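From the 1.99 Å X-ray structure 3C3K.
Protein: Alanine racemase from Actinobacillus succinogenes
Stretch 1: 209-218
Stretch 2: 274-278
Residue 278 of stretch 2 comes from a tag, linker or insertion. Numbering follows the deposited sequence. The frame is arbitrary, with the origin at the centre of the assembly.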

# COMPACT_ATOMS: atom_id res chain seq x y z
N SER B 209 -0.97 8.43 27.82
CA SER B 209 -0.12 7.27 27.90
C SER B 209 -0.88 6.12 27.32
O SER B 209 -2.06 5.98 27.55
CB SER B 209 0.14 6.97 29.38
OG SER B 209 1.32 7.63 29.76
N ILE B 210 -0.18 5.25 26.62
CA ILE B 210 -0.80 4.10 25.98
C ILE B 210 -0.06 2.88 26.48
O ILE B 210 1.15 2.79 26.29
CB ILE B 210 -0.65 4.19 24.45
CG1 ILE B 210 -1.20 5.54 23.88
CG2 ILE B 210 -1.29 2.95 23.73
CD1 ILE B 210 -0.73 5.84 22.44
N PRO B 211 -0.76 1.90 27.06
CA PRO B 211 -2.22 1.78 27.29
C PRO B 211 -2.75 2.43 28.53
O PRO B 211 -3.96 2.38 28.77
CB PRO B 211 -2.42 0.27 27.41
CG PRO B 211 -1.11 -0.17 28.10
CD PRO B 211 -0.03 0.68 27.53
N GLN B 212 -1.88 2.96 29.38
CA GLN B 212 -2.28 3.29 30.76
C GLN B 212 -3.47 4.24 30.80
O GLN B 212 -4.41 4.00 31.52
CB GLN B 212 -1.08 3.85 31.55
CG GLN B 212 0.04 2.80 31.75
CD GLN B 212 0.98 2.53 30.52
OE1 GLN B 212 1.03 3.28 29.54
NE2 GLN B 212 1.76 1.45 30.63
N ASP B 213 -3.42 5.30 30.01
CA ASP B 213 -4.56 6.21 29.90
C ASP B 213 -5.60 5.72 28.87
O ASP B 213 -6.80 5.77 29.14
CB ASP B 213 -4.08 7.58 29.49
CG ASP B 213 -3.26 8.26 30.58
OD1 ASP B 213 -3.61 8.11 31.77
OD2 ASP B 213 -2.22 8.86 30.26
N VAL B 214 -5.11 5.37 27.67
CA VAL B 214 -5.96 4.96 26.55
C VAL B 214 -5.24 3.81 25.79
O VAL B 214 -4.13 3.95 25.27
CB VAL B 214 -6.25 6.09 25.60
CG1 VAL B 214 -7.19 5.63 24.45
CG2 VAL B 214 -6.88 7.36 26.33
N ALA B 215 -5.90 2.67 25.75
CA ALA B 215 -5.46 1.48 25.05
C ALA B 215 -5.86 1.68 23.58
O ALA B 215 -6.86 2.35 23.31
CB ALA B 215 -6.19 0.32 25.60
N VAL B 216 -5.12 1.10 22.63
CA VAL B 216 -5.47 1.11 21.19
C VAL B 216 -5.42 -0.30 20.64
O VAL B 216 -4.48 -1.04 20.92
CB VAL B 216 -4.52 2.04 20.35
CG1 VAL B 216 -4.98 2.11 18.87
CG2 VAL B 216 -4.43 3.46 20.95
N VAL B 217 -6.43 -0.68 19.85
CA VAL B 217 -6.46 -1.94 19.12
C VAL B 217 -6.80 -1.62 17.67
O VAL B 217 -7.65 -0.75 17.37
CB VAL B 217 -7.49 -2.96 19.74
CG1 VAL B 217 -7.64 -4.25 18.86
CG2 VAL B 217 -7.08 -3.29 21.17
N GLY B 218 -6.08 -2.26 16.76
CA GLY B 218 -6.37 -2.12 15.32
C GLY B 218 -7.03 -3.33 14.65
O GLY B 218 -7.73 -4.11 15.28
N ARG B 274 -0.13 -6.74 21.63
CA ARG B 274 1.11 -6.01 21.74
C ARG B 274 1.08 -4.98 22.87
O ARG B 274 0.20 -5.03 23.72
CB ARG B 274 1.48 -5.40 20.40
CG ARG B 274 1.48 -6.47 19.31
CD ARG B 274 2.21 -6.01 18.06
NE ARG B 274 2.37 -7.10 17.10
CZ ARG B 274 1.73 -7.18 15.95
NH1 ARG B 274 0.85 -6.23 15.58
NH2 ARG B 274 1.99 -8.20 15.13
N GLN B 275 2.00 -4.04 22.86
CA GLN B 275 2.15 -3.09 23.94
C GLN B 275 1.03 -2.05 23.98
O GLN B 275 0.77 -1.49 25.02
CB GLN B 275 3.53 -2.44 23.85
CG GLN B 275 3.80 -1.33 24.90
CD GLN B 275 5.30 -1.06 25.06
OE1 GLN B 275 6.04 -0.90 24.04
NE2 GLN B 275 5.79 -1.08 26.33
N SER B 276 0.33 -1.86 22.89
CA SER B 276 -0.69 -0.79 22.79
C SER B 276 -1.95 -1.10 23.58
O SER B 276 -2.77 -0.24 23.78
CB SER B 276 -1.06 -0.55 21.33
OG SER B 276 -1.90 -1.59 20.89
N SER B 277 -2.10 -2.36 24.01
CA SER B 277 -3.22 -2.71 24.84
C SER B 277 -2.82 -3.41 26.14
O SER B 277 -3.48 -3.22 27.16
CB SER B 277 -4.22 -3.57 24.05
OG SER B 277 -3.70 -4.85 23.77
N GLU B 278 -1.73 -4.18 26.10
CA GLU B 278 -1.44 -5.17 27.15
C GLU B 278 -1.31 -4.52 28.54
O GLU B 278 -0.37 -3.75 28.78
CB GLU B 278 -0.18 -5.99 26.79
CG GLU B 278 0.59 -6.61 28.00
CD GLU B 278 1.54 -5.60 28.74
OE1 GLU B 278 2.13 -4.69 28.08
OE2 GLU B 278 1.68 -5.72 30.00

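How does stretch 1 first meet stretch 2? Ser 209 stays clear of the contact but helps close the turn that carries Ile 210 and Pro 211: Ser 209 N donates to Asp 213 OD2 (2.8 Å), and Ser 209 O accepts from Asp 213 N (2.9 Å). Ser 209 O also accepts from Val 214 N (3.1 Å). Ile 210 makes the first substantial approach. With chi1 in the m well, Ile 210 CG2 lies 3.5 Å from Ser 276 O and 4.3 Å from Ser 276 CB, a branched aliphatic chain packing beside a small one.

What does the proline contribute? Pro 211 follows a cis peptide bond, and its CA-to-CB bond points toward stretch 2. The compact ring fits against a run of backbone carbonyls: Pro 211 CD is 3.4 Å from Gln 275 O, Pro 211 CB is 3.7 Å from both Ser 276 O and Ser 277 O, and Pro 211 CG is 3.7 Å from the O of Glu 278, a tag residue. These are van der Waals contacts, and they cover more of Pro 211 than of any other residue in stretch 1.

Where are the polar bonds? Ala 215 comes first, its CA adding a CA-H...O contact to Ser 276 O (3.4 Å). The methyl of Ala 215 takes little room here, its CB 4.3 Å from Ser 277 CA. Both hydrogen bonds join Val 216 to Ser 276. Val 216 N donates to Ser 276 O (2.9 Å) with a nearly straight angle of 169°, and Ser 276 OG, its chi1 in the p well, donates to Val 216 O (2.6 Å). One serine thus satisfies both backbone polar groups of a buried strand residue.

What closes the contact along the strand? Val 217 CG2 packs 4.1 Å from Ser 277 CB, adding a modest apolar contact. Altogether the two stretches bury 293 Å², with Ser 276 giving the largest single share, 72 Å².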